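Local structure of methylxanthine N1-demethylase NdmA (Pseudomonas putida, 6ICN) at residues Asp301-Phe304 and Ala305-Pro309; Phe189-Ala193 and Phe194-Gly198. The protein catalyses the NADH-dependent N1-demethylation of caffeine to theobromine and formaldehyde, as a Rieske non-heme iron oxygenase. All coordinates share one frame; numbering follows the deposited sequence.

Contact 1: residues Asp301-Phe304 and Ala305-Pro309. With CO (cobalt (II) ion), chain E; CFF (caffeine), chain F.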
loop_
_atom_site.group_PDB
_atom_site.type_symbol
_atom_site.label_atom_id
_atom_site.label_comp_id
_atom_site.label_asym_id
_atom_site.label_seq_id
_atom_site.Cartn_x
_atom_site.Cartn_y
_atom_site.Cartn_z
ATOM N N ASP A 301 5.766 0.953 26.679
ATOM C CA ASP A 301 5.318 1.332 25.349
ATOM C C ASP A 301 3.980 2.060 25.405
ATOM O O ASP A 301 3.738 2.996 24.629
ATOM C CB ASP A 301 5.207 0.090 24.464
ATOM C CG ASP A 301 6.567 -0.476 24.054
ATOM O OD1 ASP A 301 7.608 0.176 24.295
ATOM O OD2 ASP A 301 6.561 -1.587 23.483
ATOM N N LEU A 302 3.099 1.642 26.316
ATOM C CA LEU A 302 1.806 2.311 26.488
ATOM C C LEU A 302 1.990 3.747 26.972
ATOM O O LEU A 302 1.376 4.680 26.432
ATOM C CB LEU A 302 0.947 1.503 27.474
ATOM C CG LEU A 302 -0.378 2.113 27.936
ATOM C CD1 LEU A 302 -1.286 2.353 26.730
ATOM C CD2 LEU A 302 -1.056 1.229 28.990
ATOM N N VAL A 303 2.844 3.933 27.985
ATOM C CA VAL A 303 3.183 5.274 28.472
ATOM C C VAL A 303 3.700 6.141 27.331
ATOM O O VAL A 303 3.245 7.274 27.127
ATOM C CB VAL A 303 4.215 5.174 29.611
ATOM C CG1 VAL A 303 4.788 6.564 29.958
ATOM C CG2 VAL A 303 3.592 4.523 30.854
ATOM N N PHE A 304 4.642 5.614 26.549
ATOM C CA PHE A 304 5.198 6.410 25.462
ATOM C C PHE A 304 4.134 6.729 24.412
ATOM O O PHE A 304 4.123 7.828 23.851
ATOM C CB PHE A 304 6.392 5.690 24.835
ATOM C CG PHE A 304 7.610 5.583 25.749
ATOM C CD1 PHE A 304 7.859 6.532 26.738
ATOM C CD2 PHE A 304 8.503 4.521 25.599
ATOM C CE1 PHE A 304 8.999 6.425 27.575
ATOM C CE2 PHE A 304 9.639 4.410 26.433
ATOM C CZ PHE A 304 9.884 5.364 27.410
ATOM N N ALA A 305 3.235 5.773 24.126
ATOM C CA ALA A 305 2.176 6.037 23.153
ATOM C C ALA A 305 1.223 7.109 23.653
ATOM O O ALA A 305 0.656 7.850 22.839
ATOM C CB ALA A 305 1.390 4.760 22.839
ATOM N N GLU A 306 1.015 7.189 24.977
ATOM C CA GLU A 306 0.181 8.256 25.539
ATOM C C GLU A 306 0.850 9.626 25.396
ATOM O O GLU A 306 0.197 10.610 25.010
ATOM C CB GLU A 306 -0.146 7.938 27.001
ATOM C CG GLU A 306 -1.099 6.719 27.130
ATOM C CD GLU A 306 -1.307 6.228 28.568
ATOM O OE1 GLU A 306 -0.488 6.541 29.463
ATOM O OE2 GLU A 306 -2.291 5.479 28.793
ATOM N N ASP A 307 2.164 9.707 25.651
ATOM C CA ASP A 307 2.869 10.987 25.509
ATOM C C ASP A 307 3.001 11.439 24.053
ATOM O O ASP A 307 2.868 12.632 23.761
ATOM C CB ASP A 307 4.270 10.890 26.133
ATOM C CG ASP A 307 4.244 10.956 27.642
ATOM O OD1 ASP A 307 3.732 11.943 28.184
ATOM O OD2 ASP A 307 4.749 10.028 28.301
ATOM N N LYS A 308 3.306 10.516 23.134
ATOM C CA LYS A 308 3.835 10.878 21.815
ATOM C C LYS A 308 3.011 11.914 21.045
ATOM O O LYS A 308 3.593 12.903 20.576
ATOM C CB LYS A 308 4.009 9.590 20.994
ATOM C CG LYS A 308 4.578 9.814 19.590
ATOM C CD LYS A 308 4.690 8.456 18.852
ATOM C CE LYS A 308 5.246 8.618 17.425
ATOM N NZ LYS A 308 4.247 9.273 16.529
ATOM N N PRO A 309 1.695 11.760 20.863
ATOM C CA PRO A 309 0.990 12.726 20.005
ATOM C C PRO A 309 0.998 14.135 20.582
ATOM O O PRO A 309 1.101 15.114 19.835
ATOM C CB PRO A 309 -0.427 12.149 19.913
ATOM C CG PRO A 309 -0.545 11.168 21.017
ATOM C CD PRO A 309 0.827 10.640 21.268
HETATM CO CO CO E . 4.236 11.230 30.098
HETATM N N1 CFF F . 7.918 8.233 33.208
HETATM C C2 CFF F . 7.626 7.903 34.507
HETATM C C10 CFF F . 8.174 9.619 32.857
HETATM C C6 CFF F . 7.967 7.295 32.259
HETATM N N3 CFF F . 7.383 6.610 34.841
HETATM O O11 CFF F . 7.583 8.749 35.347
HETATM C C12 CFF F . 7.069 6.246 36.219
HETATM C C4 CFF F . 7.430 5.656 33.882
HETATM C C5 CFF F . 7.724 5.978 32.607
HETATM N N9 CFF F . 7.235 4.327 33.935
HETATM O O13 CFF F . 8.223 7.589 31.123
HETATM N N7 CFF F . 7.719 4.845 31.881
HETATM C C8 CFF F . 7.417 3.831 32.700
HETATM C C14 CFF F . 7.944 4.461 30.498
HETATM O O HOH W 1 6.276 11.380 30.572
#

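Contact 2: residues Phe189-Ala193 and Phe194-Gly198. With CO (cobalt (II) ion), chain E.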
loop_
_atom_site.group_PDB
_atom_site.type_symbol
_atom_site.label_atom_id
_atom_site.label_comp_id
_atom_site.label_asym_id
_atom_site.label_seq_id
_atom_site.Cartn_x
_atom_site.Cartn_y
_atom_site.Cartn_z
ATOM N N PHE A 189 5.715 16.661 36.483
ATOM C CA PHE A 189 4.811 16.111 37.485
ATOM C C PHE A 189 3.336 16.399 37.183
ATOM O O PHE A 189 2.466 15.657 37.643
ATOM C CB PHE A 189 5.144 16.672 38.882
ATOM C CG PHE A 189 6.589 16.485 39.327
ATOM C CD1 PHE A 189 7.406 15.506 38.777
ATOM C CD2 PHE A 189 7.120 17.299 40.334
ATOM C CE1 PHE A 189 8.738 15.356 39.214
ATOM C CE2 PHE A 189 8.440 17.153 40.776
ATOM C CZ PHE A 189 9.246 16.181 40.216
ATOM N N SER A 190 3.044 17.437 36.400
ATOM C CA SER A 190 1.679 17.921 36.206
ATOM C C SER A 190 0.878 17.156 35.150
ATOM O O SER A 190 -0.358 17.189 35.189
ATOM C CB SER A 190 1.726 19.401 35.805
ATOM O OG SER A 190 2.163 20.206 36.888
ATOM N N HIS A 191 1.533 16.497 34.185
ATOM C CA HIS A 191 0.785 15.929 33.072
ATOM C C HIS A 191 0.265 14.529 33.344
ATOM O O HIS A 191 -0.649 14.086 32.631
ATOM C CB HIS A 191 1.648 15.915 31.797
ATOM C CG HIS A 191 2.604 14.759 31.708
ATOM N ND1 HIS A 191 3.753 14.671 32.464
ATOM C CD2 HIS A 191 2.590 13.653 30.921
ATOM C CE1 HIS A 191 4.394 13.554 32.168
ATOM N NE2 HIS A 191 3.716 12.924 31.224
ATOM N N PHE A 192 0.810 13.834 34.360
ATOM C CA PHE A 192 0.433 12.440 34.590
ATOM C C PHE A 192 -1.077 12.286 34.659
ATOM O O PHE A 192 -1.652 11.368 34.063
ATOM C CB PHE A 192 1.066 11.900 35.883
ATOM C CG PHE A 192 2.575 11.790 35.850
ATOM C CD1 PHE A 192 3.203 10.818 35.095
ATOM C CD2 PHE A 192 3.366 12.635 36.612
ATOM C CE1 PHE A 192 4.584 10.699 35.081
ATOM C CE2 PHE A 192 4.760 12.522 36.603
ATOM C CZ PHE A 192 5.371 11.556 35.826
ATOM N N ALA A 193 -1.751 13.201 35.362
ATOM C CA ALA A 193 -3.189 13.079 35.542
ATOM C C ALA A 193 -3.967 13.234 34.242
ATOM O O ALA A 193 -5.073 12.706 34.143
ATOM C CB ALA A 193 -3.674 14.106 36.574
ATOM N N PHE A 194 -3.410 13.912 33.235
ATOM C CA PHE A 194 -4.117 14.172 31.987
ATOM C C PHE A 194 -3.681 13.291 30.822
ATOM O O PHE A 194 -4.505 12.960 29.966
ATOM C CB PHE A 194 -3.945 15.648 31.633
ATOM C CG PHE A 194 -4.565 16.530 32.649
ATOM C CD1 PHE A 194 -5.940 16.714 32.642
ATOM C CD2 PHE A 194 -3.806 17.109 33.656
ATOM C CE1 PHE A 194 -6.541 17.469 33.618
ATOM C CE2 PHE A 194 -4.404 17.878 34.635
ATOM C CZ PHE A 194 -5.775 18.062 34.608
ATOM N N ILE A 195 -2.421 12.878 30.786
ATOM C CA ILE A 195 -1.918 12.089 29.664
ATOM C C ILE A 195 -1.900 10.615 30.052
ATOM O O ILE A 195 -2.103 9.738 29.196
ATOM C CB ILE A 195 -0.537 12.610 29.224
ATOM C CG1 ILE A 195 -0.708 13.963 28.523
ATOM C CG2 ILE A 195 0.196 11.623 28.280
ATOM C CD1 ILE A 195 0.470 14.380 27.707
ATOM N N HIS A 196 -1.730 10.330 31.358
ATOM C CA HIS A 196 -1.606 8.952 31.845
ATOM C C HIS A 196 -2.626 8.566 32.923
ATOM O O HIS A 196 -2.249 7.898 33.896
ATOM C CB HIS A 196 -0.207 8.724 32.424
ATOM C CG HIS A 196 0.912 9.114 31.502
ATOM N ND1 HIS A 196 1.166 8.462 30.311
ATOM C CD2 HIS A 196 1.874 10.057 31.628
ATOM C CE1 HIS A 196 2.220 9.007 29.730
ATOM N NE2 HIS A 196 2.661 9.989 30.502
ATOM N N PRO A 197 -3.909 8.925 32.792
ATOM C CA PRO A 197 -4.839 8.645 33.904
ATOM C C PRO A 197 -5.050 7.163 34.169
ATOM O O PRO A 197 -5.059 6.741 35.332
ATOM C CB PRO A 197 -6.135 9.336 33.456
ATOM C CG PRO A 197 -6.056 9.341 31.980
ATOM C CD PRO A 197 -4.605 9.558 31.659
ATOM N N GLY A 198 -5.220 6.344 33.139
ATOM C CA GLY A 198 -5.383 4.940 33.497
ATOM C C GLY A 198 -4.120 4.273 34.012
ATOM O O GLY A 198 -4.194 3.177 34.578
HETATM CO CO CO E . 4.236 11.230 30.098
HETATM O O HOH W 1 6.276 11.380 30.572
#

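Contact 1: residues Asp301-Phe304 and Ala305-Pro309
Asp307 and Val303, one turn apart on helix 293-313, are joined through the backbone: Asp307 N donates to Val303 O at 3.0 Å, and three more bonds of the same i to i+4 kind join the N atoms of Ala305, Glu306 and Lys308 to the O atoms of Asp301, Leu302 and Phe304. The Asp307 side chain starts at CB, 3.8 Å from Phe304 O. Its CG is turned anti to the carbonyl carbon (chi1 -77°), which carries the carboxylate back along the helix toward Val303. At the tip Asp307 OD1 lies 2.1 Å and Asp307 OD2 2.2 Å from the cobalt ion, a bidentate grip that suits a carboxylate, whose two oxygens are both good metal ligands. Asp307 OD1 also accepts a hydrogen bond from Asn185, whereas Val303 CG1 packs 3.8 Å from Asp307 OD2.

Val303 suits its place because its branches are apolar and short: Val303 CG1 also lies 3.8 Å from caffeine O13. Phe304 brings a broad ring beside the purine, with Phe304 CE1 3.7 Å from caffeine C14, and that ring stacks on Tyr173. Glu306 extends along another side of the helix, CG passing Leu302 O; its OE1 hydrogen-bonds His196 ND1 and its OE2 Thr199 OG1. One helix thus lines the substrate pocket and supplies the carboxylate of a two-histidine, one-carboxylate facial triad, the mononuclear non-heme iron site of Rieske oxygenases, here occupied by cobalt.

Contact 2: residues Phe189-Ala193 and Phe194-Gly198
His191 and His196 both direct NE2 at the cobalt ion and are the two histidines of the two-histidine, one-carboxylate facial triad of Rieske oxygenases; Asp307 and a water fill further positions on the metal. The metal bonds come first: His191 NE2 lies 2.1 Å and His196 NE2 2.0 Å from the cobalt ion. The shared ion brings these nitrogens close without a hydrogen bond between them, and the imidazole planes are inclined at 70°. The His191 ring is swung between its backbone N and carbonyl carbon (chi1 82°), a setting that turns it toward the metal. An imidazole suits this place because one nitrogen can bind the metal while the other remains able to take a second partner.

Backbone bonds hold the spacing. His191 O accepts from both Ile195 N and Phe194 N, the former nearly head-on to the carbonyl and the latter from above its plane, while Phe192 O accepts from His196 N at 2.9 Å. The single turn of helix 192-195 separates the two ligands, His191 just before it and His196 just after, and brings both NE2 atoms to one metal.

Apolar packing completes the contact. Ile195 CB sits at the edge of the His191 ring, 3.7 Å from His191 CD2, and Ile195 CG2 lies over one face of the His196 ring, offset toward the rim. Phe192, whose ring stacks on Phe201, also touches caffeine. Phe194 and His191 pack against His102 of the second subunit, a ligand of that subunit's [2Fe-2S] cluster. Across the helix turn, Phe192 CD1 comes 3.8 Å from His196 CD2.

Both contacts are local, contact 1 within one long helix and contact 2 around a single helical turn of the catalytic domain, and they meet at the same cobalt ion and water. Contact 2 is buried and uses a short helix and the residues flanking it at both ends; contact 1 lies on helix 293-313, with one side turned inward and residues such as Asp301 and Ala305 exposed. Their chemistry is complementary: imidazole nitrogens from 189-198 and a carboxylate from 301-309 bind the metal. Beyond the metal, Glu306 of contact 1 acts as a second-shell residue that would orient the His196 ring of contact 2. Caffeine touches residues of both contacts.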